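PDB 1PSW: lipopolysaccharide heptosyltransferase 2 from Escherichia coli, which catalyses transfer of the second heptose from ADP-L-glycero-beta-D-manno-heptose to the inner core of lipopolysaccharide during outer-membrane biogenesis. Local coordinates for residues Y200-L205 with N229-A234; A206-D211 with R334-L339; T23-Y28 with M48-E53; V11-M16 with P129-R134. All blocks are in the same frame, centred on the assembly; numbering follows the deposited sequence.

Interaction 1. Residues Y200-L205 with N229-A234; sequences YHYAEL and NEILAA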
loop_
_atom_site.group_PDB
_atom_site.type_symbol
_atom_site.label_atom_id
_atom_site.label_comp_id
_atom_site.label_asym_id
_atom_site.label_seq_id
_atom_site.Cartn_x
_atom_site.Cartn_y
_atom_site.Cartn_z
ATOM N N TYR A 200 -5.703 12.480 19.309
ATOM C CA TYR A 200 -5.024 12.912 20.528
ATOM C C TYR A 200 -3.980 11.914 21.002
ATOM O O TYR A 200 -3.028 12.288 21.686
ATOM C CB TYR A 200 -6.036 13.206 21.638
ATOM C CG TYR A 200 -7.122 12.172 21.797
ATOM C CD1 TYR A 200 -6.945 11.062 22.617
ATOM C CD2 TYR A 200 -8.340 12.322 21.142
ATOM C CE1 TYR A 200 -7.959 10.127 22.787
ATOM C CE2 TYR A 200 -9.354 11.406 21.298
ATOM C CZ TYR A 200 -9.160 10.311 22.122
ATOM O OH TYR A 200 -10.182 9.414 22.274
ATOM N N HIS A 201 -4.153 10.639 20.662
ATOM C CA HIS A 201 -3.143 9.660 21.044
ATOM C C HIS A 201 -1.906 9.907 20.177
ATOM O O HIS A 201 -0.779 9.849 20.674
ATOM C CB HIS A 201 -3.644 8.226 20.861
ATOM C CG HIS A 201 -4.504 7.740 21.993
ATOM N ND1 HIS A 201 -4.593 8.404 23.194
ATOM C CD2 HIS A 201 -5.309 6.656 22.096
ATOM C CE1 HIS A 201 -5.424 7.751 23.995
ATOM N NE2 HIS A 201 -5.869 6.692 23.353
ATOM N N TYR A 202 -2.101 10.191 18.890
ATOM C CA TYR A 202 -0.957 10.473 18.024
ATOM C C TYR A 202 -0.231 11.720 18.534
ATOM O O TYR A 202 0.997 11.788 18.486
ATOM C CB TYR A 202 -1.394 10.689 16.560
ATOM C CG TYR A 202 -1.477 9.412 15.733
ATOM C CD1 TYR A 202 -0.317 8.689 15.407
ATOM C CD2 TYR A 202 -2.708 8.917 15.291
ATOM C CE1 TYR A 202 -0.383 7.501 14.659
ATOM C CE2 TYR A 202 -2.785 7.730 14.545
ATOM C CZ TYR A 202 -1.627 7.032 14.235
ATOM O OH TYR A 202 -1.700 5.858 13.512
ATOM N N ALA A 203 -0.983 12.700 19.034
ATOM C CA ALA A 203 -0.376 13.928 19.544
ATOM C C ALA A 203 0.486 13.653 20.772
ATOM O O ALA A 203 1.607 14.147 20.876
ATOM C CB ALA A 203 -1.458 14.950 19.878
ATOM N N GLU A 204 -0.048 12.868 21.704
ATOM C CA GLU A 204 0.676 12.514 22.918
ATOM C C GLU A 204 1.953 11.754 22.551
ATOM O O GLU A 204 3.020 11.989 23.122
ATOM C CB GLU A 204 -0.215 11.654 23.821
ATOM C CG GLU A 204 0.453 11.105 25.078
ATOM C CD GLU A 204 1.093 12.189 25.927
ATOM O OE1 GLU A 204 0.417 13.201 26.218
ATOM O OE2 GLU A 204 2.271 12.024 26.314
ATOM N N LEU A 205 1.846 10.842 21.589
ATOM C CA LEU A 205 3.010 10.071 21.154
ATOM C C LEU A 205 4.061 10.989 20.537
ATOM O O LEU A 205 5.261 10.785 20.716
ATOM C CB LEU A 205 2.607 8.993 20.133
ATOM C CG LEU A 205 3.761 8.105 19.624
ATOM C CD1 LEU A 205 4.454 7.431 20.800
ATOM C CD2 LEU A 205 3.238 7.056 18.656
ATOM N N ASN A 229 -3.682 18.501 11.069
ATOM C CA ASN A 229 -3.730 19.789 11.749
ATOM C C ASN A 229 -4.282 19.666 13.167
ATOM O O ASN A 229 -3.841 20.380 14.061
ATOM C CB ASN A 229 -4.581 20.790 10.956
ATOM C CG ASN A 229 -3.803 21.476 9.839
ATOM O OD1 ASN A 229 -2.572 21.409 9.782
ATOM N ND2 ASN A 229 -4.522 22.158 8.955
ATOM N N GLU A 230 -5.239 18.765 13.377
ATOM C CA GLU A 230 -5.816 18.580 14.704
ATOM C C GLU A 230 -4.757 17.993 15.634
ATOM O O GLU A 230 -4.754 18.261 16.831
ATOM C CB GLU A 230 -7.058 17.670 14.635
ATOM C CG GLU A 230 -7.776 17.483 15.985
ATOM C CD GLU A 230 -9.147 16.816 15.873
ATOM O OE1 GLU A 230 -9.282 15.813 15.132
ATOM O OE2 GLU A 230 -10.098 17.276 16.553
ATOM N N ILE A 231 -3.850 17.197 15.075
ATOM C CA ILE A 231 -2.766 16.600 15.849
ATOM C C ILE A 231 -1.780 17.699 16.249
ATOM O O ILE A 231 -1.378 17.803 17.413
ATOM C CB ILE A 231 -2.031 15.505 15.024
ATOM C CG1 ILE A 231 -2.976 14.323 14.791
ATOM C CG2 ILE A 231 -0.767 15.054 15.742
ATOM C CD1 ILE A 231 -2.447 13.263 13.831
ATOM N N LEU A 232 -1.396 18.527 15.281
ATOM C CA LEU A 232 -0.462 19.632 15.528
ATOM C C LEU A 232 -0.998 20.644 16.536
ATOM O O LEU A 232 -0.241 21.200 17.329
ATOM C CB LEU A 232 -0.161 20.366 14.221
ATOM C CG LEU A 232 1.136 20.046 13.495
ATOM C CD1 LEU A 232 1.097 20.716 12.140
ATOM C CD2 LEU A 232 2.339 20.533 14.301
ATOM N N ALA A 233 -2.301 20.891 16.480
ATOM C CA ALA A 233 -2.939 21.849 17.374
ATOM C C ALA A 233 -2.869 21.419 18.838
ATOM O O ALA A 233 -3.166 22.206 19.734
ATOM C CB ALA A 233 -4.389 22.055 16.961
ATOM N N ALA A 234 -2.476 20.175 19.083
ATOM C CA ALA A 234 -2.391 19.671 20.447
ATOM C C ALA A 234 -0.991 19.819 21.023
ATOM O O ALA A 234 -0.753 19.504 22.190
ATOM C CB ALA A 234 -2.817 18.211 20.488
#

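Interaction 2. Residues A206-D211 with R334-L339; sequences AKQLID and RVLEEL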
loop_
_atom_site.group_PDB
_atom_site.type_symbol
_atom_site.label_atom_id
_atom_site.label_comp_id
_atom_site.label_asym_id
_atom_site.label_seq_id
_atom_site.Cartn_x
_atom_site.Cartn_y
_atom_site.Cartn_z
ATOM N N ALA A 206 3.606 11.995 19.797
ATOM C CA ALA A 206 4.532 12.931 19.169
ATOM C C ALA A 206 5.293 13.720 20.242
ATOM O O ALA A 206 6.505 13.935 20.126
ATOM C CB ALA A 206 3.774 13.884 18.243
ATOM N N LYS A 207 4.588 14.147 21.287
ATOM C CA LYS A 207 5.228 14.901 22.366
ATOM C C LYS A 207 6.328 14.063 22.999
ATOM O O LYS A 207 7.420 14.555 23.289
ATOM C CB LYS A 207 4.212 15.275 23.451
ATOM C CG LYS A 207 3.116 16.190 22.978
ATOM C CD LYS A 207 2.137 16.490 24.098
ATOM C CE LYS A 207 1.010 17.361 23.589
ATOM N NZ LYS A 207 -0.067 17.559 24.594
ATOM N N GLN A 208 6.025 12.790 23.222
ATOM C CA GLN A 208 6.980 11.869 23.827
ATOM C C GLN A 208 8.203 11.654 22.933
ATOM O O GLN A 208 9.333 11.594 23.421
ATOM C CB GLN A 208 6.309 10.520 24.081
ATOM C CG GLN A 208 5.134 10.556 25.031
ATOM C CD GLN A 208 5.553 10.677 26.478
ATOM O OE1 GLN A 208 5.921 11.757 26.949
ATOM N NE2 GLN A 208 5.527 9.557 27.191
ATOM N N LEU A 209 7.967 11.516 21.630
ATOM C CA LEU A 209 9.051 11.290 20.675
ATOM C C LEU A 209 9.935 12.522 20.498
ATOM O O LEU A 209 11.160 12.419 20.428
ATOM C CB LEU A 209 8.486 10.845 19.319
ATOM C CG LEU A 209 7.938 9.413 19.271
ATOM C CD1 LEU A 209 7.221 9.146 17.945
ATOM C CD2 LEU A 209 9.085 8.440 19.466
ATOM N N ILE A 210 9.309 13.689 20.420
ATOM C CA ILE A 210 10.050 14.931 20.272
ATOM C C ILE A 210 10.911 15.130 21.514
ATOM O O ILE A 210 12.025 15.654 21.447
ATOM C CB ILE A 210 9.083 16.110 20.100
ATOM C CG1 ILE A 210 8.389 15.983 18.739
ATOM C CG2 ILE A 210 9.825 17.434 20.237
ATOM C CD1 ILE A 210 7.247 16.940 18.529
ATOM N N ASP A 211 10.396 14.688 22.655
ATOM C CA ASP A 211 11.142 14.819 23.892
ATOM C C ASP A 211 12.333 13.859 23.904
ATOM O O ASP A 211 13.307 14.095 24.618
ATOM C CB ASP A 211 10.235 14.555 25.092
ATOM C CG ASP A 211 10.952 14.752 26.411
ATOM O OD1 ASP A 211 11.465 15.868 26.650
ATOM O OD2 ASP A 211 11.004 13.792 27.210
ATOM N N ARG A 334 2.078 2.399 25.502
ATOM C CA ARG A 334 2.247 1.038 24.996
ATOM C C ARG A 334 2.942 1.097 23.634
ATOM O O ARG A 334 3.894 0.358 23.374
ATOM C CB ARG A 334 0.888 0.339 24.857
ATOM C CG ARG A 334 0.953 -1.054 24.246
ATOM C CD ARG A 334 -0.448 -1.588 23.963
ATOM N NE ARG A 334 -1.208 -1.866 25.185
ATOM C CZ ARG A 334 -1.221 -3.038 25.813
ATOM N NH1 ARG A 334 -0.514 -4.055 25.336
ATOM N NH2 ARG A 334 -1.941 -3.196 26.915
ATOM N N VAL A 335 2.461 1.991 22.773
ATOM C CA VAL A 335 3.017 2.166 21.435
ATOM C C VAL A 335 4.458 2.671 21.493
ATOM O O VAL A 335 5.331 2.195 20.761
ATOM C CB VAL A 335 2.150 3.153 20.604
ATOM C CG1 VAL A 335 2.763 3.372 19.219
ATOM C CG2 VAL A 335 0.737 2.595 20.460
ATOM N N LEU A 336 4.709 3.633 22.372
ATOM C CA LEU A 336 6.049 4.192 22.520
ATOM C C LEU A 336 7.065 3.115 22.901
ATOM O O LEU A 336 8.184 3.093 22.390
ATOM C CB LEU A 336 6.049 5.298 23.577
ATOM C CG LEU A 336 7.405 5.930 23.890
ATOM C CD1 LEU A 336 7.970 6.604 22.644
ATOM C CD2 LEU A 336 7.240 6.937 25.018
ATOM N N GLU A 337 6.666 2.228 23.806
ATOM C CA GLU A 337 7.535 1.144 24.252
ATOM C C GLU A 337 7.879 0.192 23.118
ATOM O O GLU A 337 9.018 -0.257 22.993
ATOM C CB GLU A 337 6.866 0.371 25.385
ATOM C CG GLU A 337 7.031 1.018 26.748
ATOM C CD GLU A 337 6.246 0.307 27.834
ATOM O OE1 GLU A 337 6.241 -0.945 27.839
ATOM O OE2 GLU A 337 5.651 0.997 28.691
ATOM N N GLU A 338 6.883 -0.130 22.300
ATOM C CA GLU A 338 7.094 -1.024 21.166
ATOM C C GLU A 338 7.992 -0.337 20.135
ATOM O O GLU A 338 8.853 -0.968 19.516
ATOM C CB GLU A 338 5.757 -1.376 20.514
ATOM C CG GLU A 338 5.880 -2.327 19.340
ATOM C CD GLU A 338 6.157 -3.752 19.774
ATOM O OE1 GLU A 338 5.296 -4.331 20.473
ATOM O OE2 GLU A 338 7.233 -4.287 19.426
ATOM N N LEU A 339 7.777 0.963 19.960
ATOM C CA LEU A 339 8.542 1.750 19.006
ATOM C C LEU A 339 10.013 1.873 19.418
ATOM O O LEU A 339 10.901 1.599 18.615
ATOM C CB LEU A 339 7.905 3.136 18.851
ATOM C CG LEU A 339 8.303 3.979 17.638
ATOM C CD1 LEU A 339 7.914 3.256 16.352
ATOM C CD2 LEU A 339 7.602 5.335 17.706
#

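Interaction 3. Residues T23-Y28 with M48-E53; sequences TLQARY and MPEVNE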
loop_
_atom_site.group_PDB
_atom_site.type_symbol
_atom_site.label_atom_id
_atom_site.label_comp_id
_atom_site.label_asym_id
_atom_site.label_seq_id
_atom_site.Cartn_x
_atom_site.Cartn_y
_atom_site.Cartn_z
ATOM N N THR A 23 6.146 -12.000 -9.553
ATOM C CA THR A 23 5.976 -13.410 -9.862
ATOM C C THR A 23 5.931 -13.648 -11.373
ATOM O O THR A 23 6.489 -14.631 -11.867
ATOM C CB THR A 23 4.701 -13.974 -9.198
ATOM O OG1 THR A 23 4.771 -13.746 -7.787
ATOM C CG2 THR A 23 4.579 -15.473 -9.445
ATOM N N LEU A 24 5.290 -12.747 -12.109
ATOM C CA LEU A 24 5.196 -12.887 -13.560
ATOM C C LEU A 24 6.566 -12.872 -14.223
ATOM O O LEU A 24 6.821 -13.630 -15.153
ATOM C CB LEU A 24 4.339 -11.766 -14.152
ATOM C CG LEU A 24 2.826 -11.891 -13.957
ATOM C CD1 LEU A 24 2.155 -10.590 -14.354
ATOM C CD2 LEU A 24 2.291 -13.048 -14.774
ATOM N N GLN A 25 7.443 -12.002 -13.742
ATOM C CA GLN A 25 8.777 -11.897 -14.300
ATOM C C GLN A 25 9.678 -13.051 -13.886
ATOM O O GLN A 25 10.717 -13.288 -14.498
ATOM C CB GLN A 25 9.381 -10.553 -13.916
ATOM C CG GLN A 25 8.598 -9.400 -14.544
ATOM C CD GLN A 25 9.390 -8.117 -14.646
ATOM O OE1 GLN A 25 9.159 -7.298 -15.540
ATOM N NE2 GLN A 25 10.332 -7.930 -13.731
ATOM N N ALA A 26 9.271 -13.781 -12.854
ATOM C CA ALA A 26 10.047 -14.920 -12.396
ATOM C C ALA A 26 9.571 -16.198 -13.093
ATOM O O ALA A 26 10.319 -17.166 -13.188
ATOM C CB ALA A 26 9.910 -15.068 -10.885
ATOM N N ARG A 27 8.329 -16.202 -13.574
ATOM C CA ARG A 27 7.766 -17.384 -14.229
ATOM C C ARG A 27 7.719 -17.295 -15.748
ATOM O O ARG A 27 7.534 -18.308 -16.421
ATOM C CB ARG A 27 6.350 -17.656 -13.705
ATOM C CG ARG A 27 6.231 -17.715 -12.190
ATOM C CD ARG A 27 7.091 -18.803 -11.561
ATOM N NE ARG A 27 6.777 -20.138 -12.057
ATOM C CZ ARG A 27 7.188 -21.261 -11.476
ATOM N NH1 ARG A 27 7.931 -21.214 -10.373
ATOM N NH2 ARG A 27 6.859 -22.434 -12.000
ATOM N N TYR A 28 7.882 -16.089 -16.286
ATOM C CA TYR A 28 7.842 -15.882 -17.734
ATOM C C TYR A 28 9.030 -15.082 -18.232
ATOM O O TYR A 28 9.416 -14.079 -17.623
ATOM C CB TYR A 28 6.559 -15.146 -18.132
ATOM C CG TYR A 28 5.298 -15.882 -17.762
ATOM C CD1 TYR A 28 4.753 -16.845 -18.608
ATOM C CD2 TYR A 28 4.669 -15.642 -16.545
ATOM C CE1 TYR A 28 3.614 -17.551 -18.248
ATOM C CE2 TYR A 28 3.533 -16.342 -16.175
ATOM C CZ TYR A 28 3.012 -17.293 -17.024
ATOM O OH TYR A 28 1.904 -17.999 -16.640
HETATM N N MSE A 48 8.035 1.022 -8.928
HETATM C CA MSE A 48 8.128 -0.427 -9.131
HETATM C C MSE A 48 8.888 -0.732 -10.420
HETATM O O MSE A 48 8.431 -0.394 -11.518
HETATM C CB MSE A 48 6.729 -1.045 -9.224
HETATM C CG MSE A 48 5.897 -0.909 -7.964
HETATM SE SE MSE A 48 4.140 -1.614 -8.240
HETATM C CE MSE A 48 3.151 -0.557 -6.917
ATOM N N PRO A 49 10.072 -1.355 -10.304
ATOM C CA PRO A 49 10.883 -1.695 -11.476
ATOM C C PRO A 49 10.272 -2.750 -12.399
ATOM O O PRO A 49 10.651 -2.855 -13.566
ATOM C CB PRO A 49 12.208 -2.147 -10.860
ATOM C CG PRO A 49 11.787 -2.736 -9.556
ATOM C CD PRO A 49 10.758 -1.744 -9.060
ATOM N N GLU A 50 9.334 -3.529 -11.873
ATOM C CA GLU A 50 8.680 -4.568 -12.659
ATOM C C GLU A 50 7.701 -3.992 -13.681
ATOM O O GLU A 50 7.333 -4.665 -14.649
ATOM C CB GLU A 50 7.917 -5.537 -11.745
ATOM C CG GLU A 50 8.762 -6.259 -10.694
ATOM C CD GLU A 50 9.155 -5.379 -9.516
ATOM O OE1 GLU A 50 8.458 -4.371 -9.247
ATOM O OE2 GLU A 50 10.155 -5.711 -8.841
ATOM N N VAL A 51 7.285 -2.748 -13.469
ATOM C CA VAL A 51 6.324 -2.101 -14.358
ATOM C C VAL A 51 6.972 -1.347 -15.515
ATOM O O VAL A 51 7.794 -0.456 -15.313
ATOM C CB VAL A 51 5.412 -1.140 -13.568
ATOM C CG1 VAL A 51 4.513 -0.363 -14.518
ATOM C CG2 VAL A 51 4.574 -1.943 -12.585
ATOM N N ASN A 52 6.591 -1.717 -16.732
ATOM C CA ASN A 52 7.130 -1.088 -17.924
ATOM C C ASN A 52 6.546 0.297 -18.138
ATOM O O ASN A 52 7.281 1.272 -18.269
ATOM C CB ASN A 52 6.851 -1.947 -19.160
ATOM C CG ASN A 52 7.314 -1.282 -20.449
ATOM O OD1 ASN A 52 8.485 -0.922 -20.585
ATOM N ND2 ASN A 52 6.397 -1.120 -21.401
ATOM N N GLU A 53 5.220 0.381 -18.170
ATOM C CA GLU A 53 4.554 1.655 -18.398
ATOM C C GLU A 53 3.202 1.750 -17.698
ATOM O O GLU A 53 2.504 0.751 -17.526
ATOM C CB GLU A 53 4.352 1.860 -19.899
ATOM C CG GLU A 53 3.850 3.239 -20.278
ATOM C CD GLU A 53 3.425 3.324 -21.729
ATOM O OE1 GLU A 53 4.223 2.935 -22.609
ATOM O OE2 GLU A 53 2.291 3.784 -21.989
#

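Interaction 4. Residues V11-M16 with P129-R134; sequences VGDMMM and PLMVER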
loop_
_atom_site.group_PDB
_atom_site.type_symbol
_atom_site.label_atom_id
_atom_site.label_comp_id
_atom_site.label_asym_id
_atom_site.label_seq_id
_atom_site.Cartn_x
_atom_site.Cartn_y
_atom_site.Cartn_z
ATOM N N VAL A 11 -4.282 2.227 -2.552
ATOM C CA VAL A 11 -2.855 2.142 -2.287
ATOM C C VAL A 11 -2.438 0.764 -1.790
ATOM O O VAL A 11 -1.534 0.152 -2.354
ATOM C CB VAL A 11 -2.417 3.204 -1.254
ATOM C CG1 VAL A 11 -0.957 3.001 -0.886
ATOM C CG2 VAL A 11 -2.616 4.599 -1.830
ATOM N N GLY A 12 -3.102 0.274 -0.747
ATOM C CA GLY A 12 -2.756 -1.029 -0.206
ATOM C C GLY A 12 -2.765 -2.123 -1.254
ATOM O O GLY A 12 -1.773 -2.827 -1.431
ATOM N N ASP A 13 -3.894 -2.258 -1.945
ATOM C CA ASP A 13 -4.072 -3.261 -2.979
ATOM C C ASP A 13 -3.032 -3.123 -4.089
ATOM O O ASP A 13 -2.505 -4.120 -4.577
ATOM C CB ASP A 13 -5.482 -3.154 -3.567
ATOM C CG ASP A 13 -6.563 -3.523 -2.568
ATOM O OD1 ASP A 13 -6.252 -3.673 -1.369
ATOM O OD2 ASP A 13 -7.734 -3.659 -2.984
HETATM N N MSE A 14 -2.734 -1.891 -4.486
HETATM C CA MSE A 14 -1.747 -1.663 -5.534
HETATM C C MSE A 14 -0.377 -2.156 -5.073
HETATM O O MSE A 14 0.374 -2.753 -5.842
HETATM C CB MSE A 14 -1.663 -0.173 -5.882
HETATM C CG MSE A 14 -0.650 0.155 -6.986
HETATM SE SE MSE A 14 -1.000 -0.783 -8.670
HETATM C CE MSE A 14 -2.595 0.157 -9.208
HETATM N N MSE A 15 -0.051 -1.906 -3.815
HETATM C CA MSE A 15 1.227 -2.343 -3.292
HETATM C C MSE A 15 1.261 -3.878 -3.364
HETATM O O MSE A 15 2.255 -4.464 -3.793
HETATM C CB MSE A 15 1.386 -1.842 -1.849
HETATM C CG MSE A 15 2.847 -1.772 -1.345
HETATM SE SE MSE A 15 3.964 -0.564 -2.381
HETATM C CE MSE A 15 5.127 -1.866 -3.255
HETATM N N MSE A 16 0.170 -4.528 -2.957
HETATM C CA MSE A 16 0.104 -5.986 -2.995
HETATM C C MSE A 16 0.224 -6.533 -4.412
HETATM O O MSE A 16 0.771 -7.608 -4.612
HETATM C CB MSE A 16 -1.217 -6.498 -2.404
HETATM C CG MSE A 16 -1.465 -6.097 -0.985
HETATM SE SE MSE A 16 0.058 -6.472 0.084
HETATM C CE MSE A 16 -0.084 -8.361 0.089
ATOM N N PRO A 129 -6.321 -17.422 2.128
ATOM C CA PRO A 129 -6.559 -16.460 3.212
ATOM C C PRO A 129 -5.926 -15.078 3.062
ATOM O O PRO A 129 -6.452 -14.098 3.594
ATOM C CB PRO A 129 -6.039 -17.199 4.440
ATOM C CG PRO A 129 -4.903 -17.991 3.882
ATOM C CD PRO A 129 -5.468 -18.533 2.591
ATOM N N LEU A 130 -4.815 -14.986 2.339
ATOM C CA LEU A 130 -4.140 -13.701 2.167
ATOM C C LEU A 130 -4.353 -13.097 0.787
ATOM O O LEU A 130 -4.334 -13.806 -0.209
ATOM C CB LEU A 130 -2.636 -13.867 2.422
ATOM C CG LEU A 130 -2.244 -14.417 3.801
ATOM C CD1 LEU A 130 -0.726 -14.442 3.939
ATOM C CD2 LEU A 130 -2.862 -13.550 4.882
HETATM N N MSE A 131 -4.559 -11.786 0.735
HETATM C CA MSE A 131 -4.746 -11.113 -0.536
HETATM C C MSE A 131 -3.522 -11.295 -1.419
HETATM O O MSE A 131 -3.660 -11.464 -2.626
HETATM C CB MSE A 131 -4.994 -9.613 -0.344
HETATM C CG MSE A 131 -4.646 -8.782 -1.584
HETATM SE SE MSE A 131 -5.155 -6.907 -1.477
HETATM C CE MSE A 131 -6.708 -6.917 -2.623
ATOM N N VAL A 132 -2.328 -11.266 -0.828
ATOM C CA VAL A 132 -1.098 -11.421 -1.612
ATOM C C VAL A 132 -1.058 -12.773 -2.315
ATOM O O VAL A 132 -0.569 -12.882 -3.447
ATOM C CB VAL A 132 0.182 -11.285 -0.740
ATOM C CG1 VAL A 132 0.306 -12.458 0.241
ATOM C CG2 VAL A 132 1.406 -11.225 -1.640
ATOM N N GLU A 133 -1.565 -13.805 -1.649
ATOM C CA GLU A 133 -1.596 -15.130 -2.244
ATOM C C GLU A 133 -2.578 -15.134 -3.417
ATOM O O GLU A 133 -2.314 -15.748 -4.447
ATOM C CB GLU A 133 -2.003 -16.175 -1.199
ATOM C CG GLU A 133 -1.052 -16.225 -0.007
ATOM C CD GLU A 133 -1.568 -17.095 1.125
ATOM O OE1 GLU A 133 -2.802 -17.130 1.333
ATOM O OE2 GLU A 133 -0.742 -17.724 1.821
ATOM N N ARG A 134 -3.699 -14.434 -3.271
ATOM C CA ARG A 134 -4.685 -14.389 -4.341
ATOM C C ARG A 134 -4.155 -13.718 -5.600
ATOM O O ARG A 134 -4.483 -14.137 -6.712
ATOM C CB ARG A 134 -5.964 -13.690 -3.868
ATOM C CG ARG A 134 -6.644 -14.438 -2.730
ATOM C CD ARG A 134 -7.947 -13.792 -2.286
ATOM N NE ARG A 134 -8.414 -14.408 -1.049
ATOM C CZ ARG A 134 -9.515 -14.054 -0.393
ATOM N NH1 ARG A 134 -10.287 -13.078 -0.857
ATOM N NH2 ARG A 134 -9.832 -14.668 0.743
#

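Interaction 1. Residues Y200-L205 with N229-A234
Ala203 faces Ile231 and Ala234 at the point where helix 199-211 comes up against the end of helix 225-232. The CA atoms of Ala203 and Ile231 lie only 5.1 Å apart, and the small side chain of Ala203 is consistent with this close approach. The Ala203 CB presses against Ala234 CB at 3.6 Å and lies 3.8 Å from Ile231 O. A second touch lies deeper. Ile231 turns CG1 back beside its own backbone N (chi1 -67°), which carries CD1 to 3.9 Å from Tyr202 CB, while CG2 of the same isoleucine spreads over the Ala203 backbone, 4.0 Å from CA. The ring of Tyr202 then swings away, meeting Trp197 edge-to-face and reaching Phe185.

The other side is looser. Ala234 is already partly exposed, and Tyr200 and Glu230, both exposed, add next to nothing to the contact. The touches between side chains are all carbon to carbon, and the one polar atom met, Ile231 O, faces the Ala203 methyl. The contact therefore probably rests on close apolar fit: Ala203, with Ile231, Tyr202 CB and Ala234 just past the helix end, lets the segments of this C-terminal Rossmann-like domain approach without a polar clasp.

Interaction 2. Residues A206-D211 with R334-L339
Three leucines, Leu209, Leu336 and Leu339, with Gln208 at their border, form an apolar helix-helix contact on one side of the C-terminal sheet of this GT-B glycosyltransferase, where helix 199-211 lies beside the C-terminal helix 332-347. Over the short segments the axes pass 10.8 Å apart at their closest and run in broadly the same direction, inclined at 38°. That spacing is wide enough to take leucine side chains from both helices, and the backbones stay well apart, the nearest CA atoms being those of Gln208 and Leu336 at 7.8 Å.

Leu209 serves two partners with its two methyls. Its CD2 meets Leu336 CD1 at 3.8 Å, the two side chains running past each other in opposite directions. Its CD1 touches Leu339 CD2 at 3.8 Å, where the side chains cross at about a right angle, and Leu209 CD2 also comes within 3.9 Å of that same Leu339 CD2. Leu336 divides its branches: CD1 goes to Leu209 and CD2 to Gln208, standing 3.8 Å from both CB and NE2. The glutamine chain bends at chi2 (-76°), and this bend brings NE2 back to the leucine methyl, so that the aliphatic and amide parts together cover it on the partly exposed border.

Beneath these side chains lies the sheet. Leu209 also rests on Ile183 and Phe185 of strand 182-186, Leu339 packs on Ala264 and Val266 of strand 264-268, and the two helices thus cover adjacent parallel strands side by side.

Interaction 3. Residues T23-Y28 with M48-E53
Gln25, in the last turns of helix 11-27, approaches Glu50 in the type I beta turn from Met48 to Val51, their CA atoms 7.5 Å apart. The helix is the crossover between parallel strands 2-6 and 32-37 of the N-terminal Rossmann-like domain, and the contact joins its C-terminal end to the turn entering the outermost strand, 51-56. Thr23 O accepts from both Arg27 N, at 3.0 Å, and Ala26 N, and Tyr28 is the first residue to leave helical torsions. Across the contact, Glu50 holds the third position of the turn, which is closed by Val51 N to Met48 O at 3.3 Å.

A single residue pair carries the contact, the Gln25 amide against the backbone and the first side-chain carbons of Glu50. The Gln25 chain is extended beyond CG (chi2 -159°), which pushes its amide out from the helix against the turn, with CD 4.0 Å from Glu50 O and 4.1 Å from Glu50 CA. The glutamate leaves in another direction: bent at chi2 (76°), it crosses the glutamine at about a right angle, and the amide and carboxylate planes are turned 61° against each other. Gln25 CD also lies 4.2 Å from Glu50 CB. Without the amide, as with an alanine at Gln25, the Glu50 carbonyl and CB would probably lose their cover.

Around this surface contact, Gln25 also touches Ile33, and Glu50 lies against Tyr21 and Arg22 of helix 11-27. Asn52 and Glu53 pair with Ile33 and Val35, setting strand 51-56 beside strand 32-37.

Interaction 4. Residues V11-M16 with P129-R134
Met131 reaches across to Asp13 and Met16 near the cleft of the GT-B fold, joining helix 11-27, the first helix of the N-terminal Rossmann-like domain, to the start of helix 131-137. Met131 and Met16 are both selenomethionines in this crystal.

The Met131 side chain projects almost straight as far as SE and then turns at chi3 (-104°). That turn lays its terminal methyl above the plane of the Asp13 carboxylate: CE is 3.4 Å from CG and also 3.4 Å from OD2, while SE stands 3.4 Å from OD1. The aspartate and selenomethionine side chains cross at about a right angle. One face of the carboxylate is met by the SE-CE end of Met131. Replacing Asp13 by an alanine, which has no carboxylate, is likely to leave the Met131 methyl without its flat partner and freer to turn about the CG-SE bond.

Met16 meets Met131 at an oblique angle, its CG 3.8 Å from SE. Bent at both chi2 and chi3, the Met16 chain turns toward Val132, although the exact placing of its methyl there is doubtful.

The C-terminal domain borders the same place, with His274 and Leu298 against Met16 and a backbone hydrogen bond joining Met131 to Phe294. Helix 131-137 is tied at its start by a side chain of its own first turn: at the N-cap, Leu130 N donates to Glu133 OE1 at 3.1 Å and 153°, meeting the oxygen from above the carboxylate plane.

In the fold
The four contacts fall into two pairs, one in each half of the GT-B fold. Interactions 1 and 2 share helix 199-211, have centres 12 Å apart and join directly where Leu205 touches Val335 and Leu336. Interactions 3 and 4 share helix 11-27, with centres 16 Å apart, and meet through Met48 and Met14; along the chain the first is nested in the loop closed by the second. Between the pairs nothing touches: interactions 1 and 3 are about 41 Å apart between centres, on opposite sides of the chain's centre. Interaction 4 lies nearest the middle, 9 Å from the chain centre, close to the interdomain cleft where GT-B enzymes generally bind their substrates.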